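PnpC (Pseudomonas putida, PDB 3N9T) probably catalyses the intradiol ring cleavage of hydroxyquinol, as a ferric-iron dioxygenase that also carries bound phospholipid. Local coordinates at residues Y118-V132 against Y176-V190. Sequence-based numbering, arbitrary orientation.
Sequences YGENMALTDGVPALV and YRSDNDGCFAIQTTV
Tyr118 lies across strand 183-189 with one ring face over Ala185, whose CB stands 3.8 Å from the ring centroid in a CH-pi contact. The ring crosses the strand because chi1 (-176°) sets CG opposite the backbone N, and its edge meets the carbonyl of Cys183; a water joins Tyr118 OH to Phe184 O, and the hydroxyl also bonds to Gly270. Beyond it, Gly119 N bonds to Ala185 O, and Met122 N to Gln187 O. Between them, Glu120 O is gripped twice, from opposite faces of its carbonyl plane, by Gln187 N and by Tyr176 OH at 2.7 Å. The Tyr176 ring takes Ile186 CG1 over the centre of one face, while Met122 SD sits at its edge, 5.5 Å from the centroid, a Met-aromatic contact. Farther out, Met122 CE reaches Thr188 OG1 at 3.4 Å; that hydroxyl bonds to Gln153.

Asn121 folds back in an Asx turn, OD1 accepting from Ala123 N (3.1 Å) and ND2 donating to Ala123 O, and a water links OD1 to Thr188 O. Without this amide, as in an alanine here, the turn would probably be free to shift and that water deprived of its OD1 partner. After the loop, strand 129-132 pairs antiparallel with the other edge of 183-189, Val132 CG2 meeting Thr188 CG2 at 4.0 Å.

Strand 183-189 is thus flanked by the 118-123 loop and by strand 129-138, which pairs in turn with strand 278-287; beneath Met122, Val132 and Ile186 lies strand 214-224, which carries the iron ligands His218 and His220.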
loop_
_atom_site.group_PDB
_atom_site.type_symbol
_atom_site.label_atom_id
_atom_site.label_comp_id
_atom_site.label_asym_id
_atom_site.label_seq_id
_atom_site.Cartn_x
_atom_site.Cartn_y
_atom_site.Cartn_z
ATOM N N TYR A 118 -33.742 30.066 8.609
ATOM C CA TYR A 118 -33.885 29.365 9.919
ATOM C C TYR A 118 -35.088 28.416 9.908
ATOM O O TYR A 118 -36.195 28.847 9.653
ATOM C CB TYR A 118 -34.049 30.366 11.011
ATOM C CG TYR A 118 -34.120 29.837 12.429
ATOM C CD1 TYR A 118 -32.970 29.698 13.193
ATOM C CD2 TYR A 118 -35.356 29.579 13.017
ATOM C CE1 TYR A 118 -33.029 29.239 14.504
ATOM C CE2 TYR A 118 -35.424 29.158 14.336
ATOM C CZ TYR A 118 -34.297 29.010 15.049
ATOM O OH TYR A 118 -34.406 28.601 16.308
ATOM N N GLY A 119 -34.863 27.122 10.133
ATOM C CA GLY A 119 -35.985 26.178 10.075
ATOM C C GLY A 119 -36.454 25.775 8.687
ATOM O O GLY A 119 -37.416 24.996 8.557
ATOM N N GLU A 120 -35.750 26.219 7.640
ATOM C CA GLU A 120 -36.110 25.821 6.304
ATOM C C GLU A 120 -35.994 24.299 6.110
ATOM O O GLU A 120 -35.065 23.669 6.577
ATOM C CB GLU A 120 -35.232 26.540 5.279
ATOM C CG GLU A 120 -35.647 26.225 3.820
ATOM C CD GLU A 120 -34.936 27.150 2.838
ATOM O OE1 GLU A 120 -34.719 28.316 3.191
ATOM O OE2 GLU A 120 -34.608 26.721 1.736
ATOM N N ASN A 121 -36.935 23.711 5.393
ATOM C CA ASN A 121 -36.859 22.288 5.063
ATOM C C ASN A 121 -35.908 21.976 3.892
ATOM O O ASN A 121 -36.014 22.598 2.842
ATOM C CB ASN A 121 -38.268 21.789 4.755
ATOM C CG ASN A 121 -38.291 20.360 4.300
ATOM O OD1 ASN A 121 -37.637 19.480 4.883
ATOM N ND2 ASN A 121 -39.014 20.113 3.202
ATOM N N MET A 122 -34.951 21.049 4.060
ATOM C CA MET A 122 -34.114 20.659 2.909
ATOM C C MET A 122 -34.492 19.302 2.275
ATOM O O MET A 122 -33.820 18.861 1.318
ATOM C CB MET A 122 -32.625 20.674 3.255
ATOM C CG MET A 122 -32.238 19.874 4.571
ATOM S SD MET A 122 -30.485 19.769 4.572
ATOM C CE MET A 122 -30.278 18.390 5.712
ATOM N N ALA A 123 -35.495 18.637 2.848
ATOM C CA ALA A 123 -35.875 17.297 2.398
ATOM C C ALA A 123 -36.908 17.480 1.292
ATOM O O ALA A 123 -38.043 17.790 1.549
ATOM C CB ALA A 123 -36.454 16.468 3.505
ATOM N N LEU A 124 -36.475 17.294 0.069
ATOM C CA LEU A 124 -37.400 17.395 -1.035
ATOM C C LEU A 124 -37.986 16.020 -1.338
ATOM O O LEU A 124 -38.948 15.931 -2.087
ATOM C CB LEU A 124 -36.706 18.058 -2.246
ATOM C CG LEU A 124 -35.889 19.322 -1.891
ATOM C CD1 LEU A 124 -35.363 19.943 -3.122
ATOM C CD2 LEU A 124 -36.667 20.350 -1.080
ATOM N N THR A 125 -37.443 14.958 -0.734
ATOM C CA THR A 125 -37.945 13.582 -0.940
ATOM C C THR A 125 -38.681 13.014 0.296
ATOM O O THR A 125 -38.797 13.682 1.318
ATOM C CB THR A 125 -36.815 12.633 -1.406
ATOM O OG1 THR A 125 -35.736 12.639 -0.461
ATOM C CG2 THR A 125 -36.268 13.088 -2.770
ATOM N N ASP A 126 -39.194 11.794 0.167
ATOM C CA ASP A 126 -39.895 11.034 1.239
ATOM C C ASP A 126 -39.007 10.734 2.433
ATOM O O ASP A 126 -37.861 10.323 2.241
ATOM C CB ASP A 126 -40.263 9.610 0.721
ATOM C CG ASP A 126 -41.458 9.593 -0.216
ATOM O OD1 ASP A 126 -42.081 10.674 -0.433
ATOM O OD2 ASP A 126 -41.772 8.466 -0.727
ATOM N N GLY A 127 -39.546 10.796 3.646
ATOM C CA GLY A 127 -38.757 10.285 4.778
ATOM C C GLY A 127 -39.543 10.629 6.012
ATOM O O GLY A 127 -40.602 11.182 5.903
ATOM N N VAL A 128 -39.016 10.302 7.181
ATOM C CA VAL A 128 -39.658 10.646 8.430
ATOM C C VAL A 128 -39.196 12.100 8.821
ATOM O O VAL A 128 -37.998 12.341 9.027
ATOM C CB VAL A 128 -39.228 9.672 9.566
ATOM C CG1 VAL A 128 -39.820 10.141 10.917
ATOM C CG2 VAL A 128 -39.586 8.152 9.212
ATOM N N PRO A 129 -40.143 13.051 8.936
ATOM C CA PRO A 129 -39.775 14.489 9.177
ATOM C C PRO A 129 -38.997 14.650 10.486
ATOM O O PRO A 129 -39.299 13.946 11.473
ATOM C CB PRO A 129 -41.170 15.187 9.268
ATOM C CG PRO A 129 -42.040 14.286 8.251
ATOM C CD PRO A 129 -41.620 12.883 8.801
ATOM N N ALA A 130 -37.974 15.519 10.502
ATOM C CA ALA A 130 -37.229 15.722 11.744
ATOM C C ALA A 130 -36.865 17.198 11.834
ATOM O O ALA A 130 -36.620 17.831 10.839
ATOM C CB ALA A 130 -35.930 14.836 11.757
ATOM N N LEU A 131 -36.785 17.701 13.040
ATOM C CA LEU A 131 -36.207 19.060 13.231
ATOM C C LEU A 131 -34.848 18.840 13.878
ATOM O O LEU A 131 -34.794 18.213 14.971
ATOM C CB LEU A 131 -37.067 19.852 14.206
ATOM C CG LEU A 131 -36.510 21.249 14.591
ATOM C CD1 LEU A 131 -36.334 22.142 13.303
ATOM C CD2 LEU A 131 -37.457 21.885 15.631
ATOM N N VAL A 132 -33.752 19.288 13.229
ATOM C CA VAL A 132 -32.421 19.234 13.860
ATOM C C VAL A 132 -32.113 20.673 14.243
ATOM O O VAL A 132 -32.118 21.557 13.397
ATOM C CB VAL A 132 -31.331 18.611 12.913
ATOM C CG1 VAL A 132 -29.901 18.715 13.619
ATOM C CG2 VAL A 132 -31.668 17.140 12.576
ATOM N N TYR A 176 -27.024 26.716 6.281
ATOM C CA TYR A 176 -27.813 27.410 7.316
ATOM C C TYR A 176 -26.930 28.349 8.166
ATOM O O TYR A 176 -25.668 28.310 8.055
ATOM C CB TYR A 176 -28.415 26.327 8.231
ATOM C CG TYR A 176 -29.501 25.484 7.572
ATOM C CD1 TYR A 176 -29.178 24.413 6.722
ATOM C CD2 TYR A 176 -30.840 25.764 7.803
ATOM C CE1 TYR A 176 -30.169 23.623 6.110
ATOM C CE2 TYR A 176 -31.861 24.986 7.204
ATOM C CZ TYR A 176 -31.513 23.933 6.395
ATOM O OH TYR A 176 -32.477 23.160 5.887
ATOM N N ARG A 177 -27.562 29.199 8.996
ATOM C CA ARG A 177 -26.800 30.171 9.776
ATOM C C ARG A 177 -27.285 30.243 11.211
ATOM O O ARG A 177 -28.504 30.032 11.501
ATOM C CB ARG A 177 -26.880 31.549 9.081
ATOM C CG ARG A 177 -25.952 31.634 7.916
ATOM C CD ARG A 177 -26.113 32.952 7.146
ATOM N NE ARG A 177 -25.051 33.150 6.157
ATOM C CZ ARG A 177 -25.000 32.508 4.977
ATOM N NH1 ARG A 177 -25.957 31.638 4.576
ATOM N NH2 ARG A 177 -24.002 32.753 4.158
ATOM N N SER A 178 -26.364 30.510 12.127
ATOM C CA SER A 178 -26.739 30.649 13.496
ATOM C C SER A 178 -27.264 32.106 13.635
ATOM O O SER A 178 -26.773 33.036 12.940
ATOM C CB SER A 178 -25.523 30.341 14.363
ATOM O OG SER A 178 -24.531 31.393 14.268
ATOM N N ASP A 179 -28.277 32.324 14.484
ATOM C CA ASP A 179 -28.857 33.659 14.606
ATOM C C ASP A 179 -28.140 34.453 15.684
ATOM O O ASP A 179 -27.129 34.009 16.208
ATOM C CB ASP A 179 -30.394 33.571 14.879
ATOM C CG ASP A 179 -30.740 32.974 16.229
ATOM O OD1 ASP A 179 -29.921 32.863 17.153
ATOM O OD2 ASP A 179 -31.891 32.568 16.403
ATOM N N ASN A 180 -28.674 35.613 16.052
ATOM C CA ASN A 180 -28.094 36.441 17.154
ATOM C C ASN A 180 -27.898 35.720 18.467
ATOM O O ASN A 180 -27.057 36.103 19.273
ATOM C CB ASN A 180 -29.024 37.592 17.466
ATOM C CG ASN A 180 -29.198 38.507 16.321
ATOM O OD1 ASN A 180 -30.252 39.088 16.189
ATOM N ND2 ASN A 180 -28.163 38.670 15.485
ATOM N N ASP A 181 -28.688 34.694 18.747
ATOM C CA ASP A 181 -28.405 33.935 19.978
ATOM C C ASP A 181 -27.651 32.640 19.673
ATOM O O ASP A 181 -27.633 31.757 20.498
ATOM C CB ASP A 181 -29.699 33.636 20.724
ATOM C CG ASP A 181 -30.499 34.918 21.028
ATOM O OD1 ASP A 181 -29.938 35.785 21.730
ATOM O OD2 ASP A 181 -31.665 35.062 20.558
ATOM N N GLY A 182 -27.050 32.550 18.483
ATOM C CA GLY A 182 -26.249 31.365 18.086
ATOM C C GLY A 182 -27.112 30.134 17.712
ATOM O O GLY A 182 -26.597 29.057 17.489
ATOM N N CYS A 183 -28.423 30.317 17.620
ATOM C CA CYS A 183 -29.378 29.239 17.376
ATOM C C CYS A 183 -29.449 28.938 15.886
ATOM O O CYS A 183 -29.422 29.869 15.031
ATOM C CB CYS A 183 -30.769 29.637 17.923
ATOM S SG CYS A 183 -30.779 29.757 19.704
ATOM N N PHE A 184 -29.559 27.645 15.589
ATOM C CA PHE A 184 -29.858 27.229 14.215
ATOM C C PHE A 184 -31.028 26.212 14.219
ATOM O O PHE A 184 -31.284 25.573 15.225
ATOM C CB PHE A 184 -28.610 26.593 13.588
ATOM C CG PHE A 184 -28.261 25.277 14.151
ATOM C CD1 PHE A 184 -28.798 24.106 13.591
ATOM C CD2 PHE A 184 -27.377 25.189 15.202
ATOM C CE1 PHE A 184 -28.510 22.861 14.125
ATOM C CE2 PHE A 184 -27.057 23.947 15.733
ATOM C CZ PHE A 184 -27.628 22.791 15.220
ATOM N N ALA A 185 -31.676 26.045 13.089
ATOM C CA ALA A 185 -32.721 25.062 12.956
ATOM C C ALA A 185 -32.860 24.634 11.504
ATOM O O ALA A 185 -32.843 25.448 10.539
ATOM C CB ALA A 185 -34.069 25.598 13.535
ATOM N N ILE A 186 -32.939 23.322 11.352
ATOM C CA ILE A 186 -32.895 22.649 10.064
ATOM C C ILE A 186 -34.077 21.665 10.037
ATOM O O ILE A 186 -34.164 20.787 10.890
ATOM C CB ILE A 186 -31.599 21.779 10.001
ATOM C CG1 ILE A 186 -30.334 22.686 10.050
ATOM C CG2 ILE A 186 -31.641 20.903 8.730
ATOM C CD1 ILE A 186 -28.984 21.923 10.233
ATOM N N GLN A 187 -34.969 21.776 9.055
ATOM C CA GLN A 187 -35.975 20.724 8.888
ATOM C C GLN A 187 -35.459 19.776 7.821
ATOM O O GLN A 187 -34.955 20.205 6.779
ATOM C CB GLN A 187 -37.359 21.291 8.504
ATOM C CG GLN A 187 -38.143 21.866 9.722
ATOM C CD GLN A 187 -39.575 22.304 9.312
ATOM O OE1 GLN A 187 -39.805 23.456 8.939
ATOM N NE2 GLN A 187 -40.504 21.381 9.349
ATOM N N THR A 188 -35.608 18.479 8.107
ATOM C CA THR A 188 -35.111 17.452 7.240
ATOM C C THR A 188 -35.891 16.146 7.440
ATOM O O THR A 188 -37.006 16.128 8.010
ATOM C CB THR A 188 -33.570 17.305 7.405
ATOM O OG1 THR A 188 -33.025 16.441 6.403
ATOM C CG2 THR A 188 -33.107 16.884 8.842
ATOM N N THR A 189 -35.311 15.057 6.963
ATOM C CA THR A 189 -35.832 13.732 7.371
ATOM C C THR A 189 -34.810 12.990 8.209
ATOM O O THR A 189 -33.634 13.314 8.153
ATOM C CB THR A 189 -36.230 12.901 6.175
ATOM O OG1 THR A 189 -35.129 12.792 5.283
ATOM C CG2 THR A 189 -37.492 13.487 5.473
ATOM N N VAL A 190 -35.267 12.023 9.021
ATOM C CA VAL A 190 -34.372 11.307 9.878
ATOM C C VAL A 190 -33.350 10.619 8.971
ATOM O O VAL A 190 -33.711 9.952 8.016
ATOM C CB VAL A 190 -35.077 10.283 10.778
ATOM C CG1 VAL A 190 -34.041 9.533 11.603
ATOM C CG2 VAL A 190 -36.113 10.948 11.664
HETATM O O HOH W 1 -32.732 26.428 17.463
HETATM O O HOH W 2 -38.906 17.743 6.767
HETATM O O HOH W 3 -36.161 9.062 7.264
#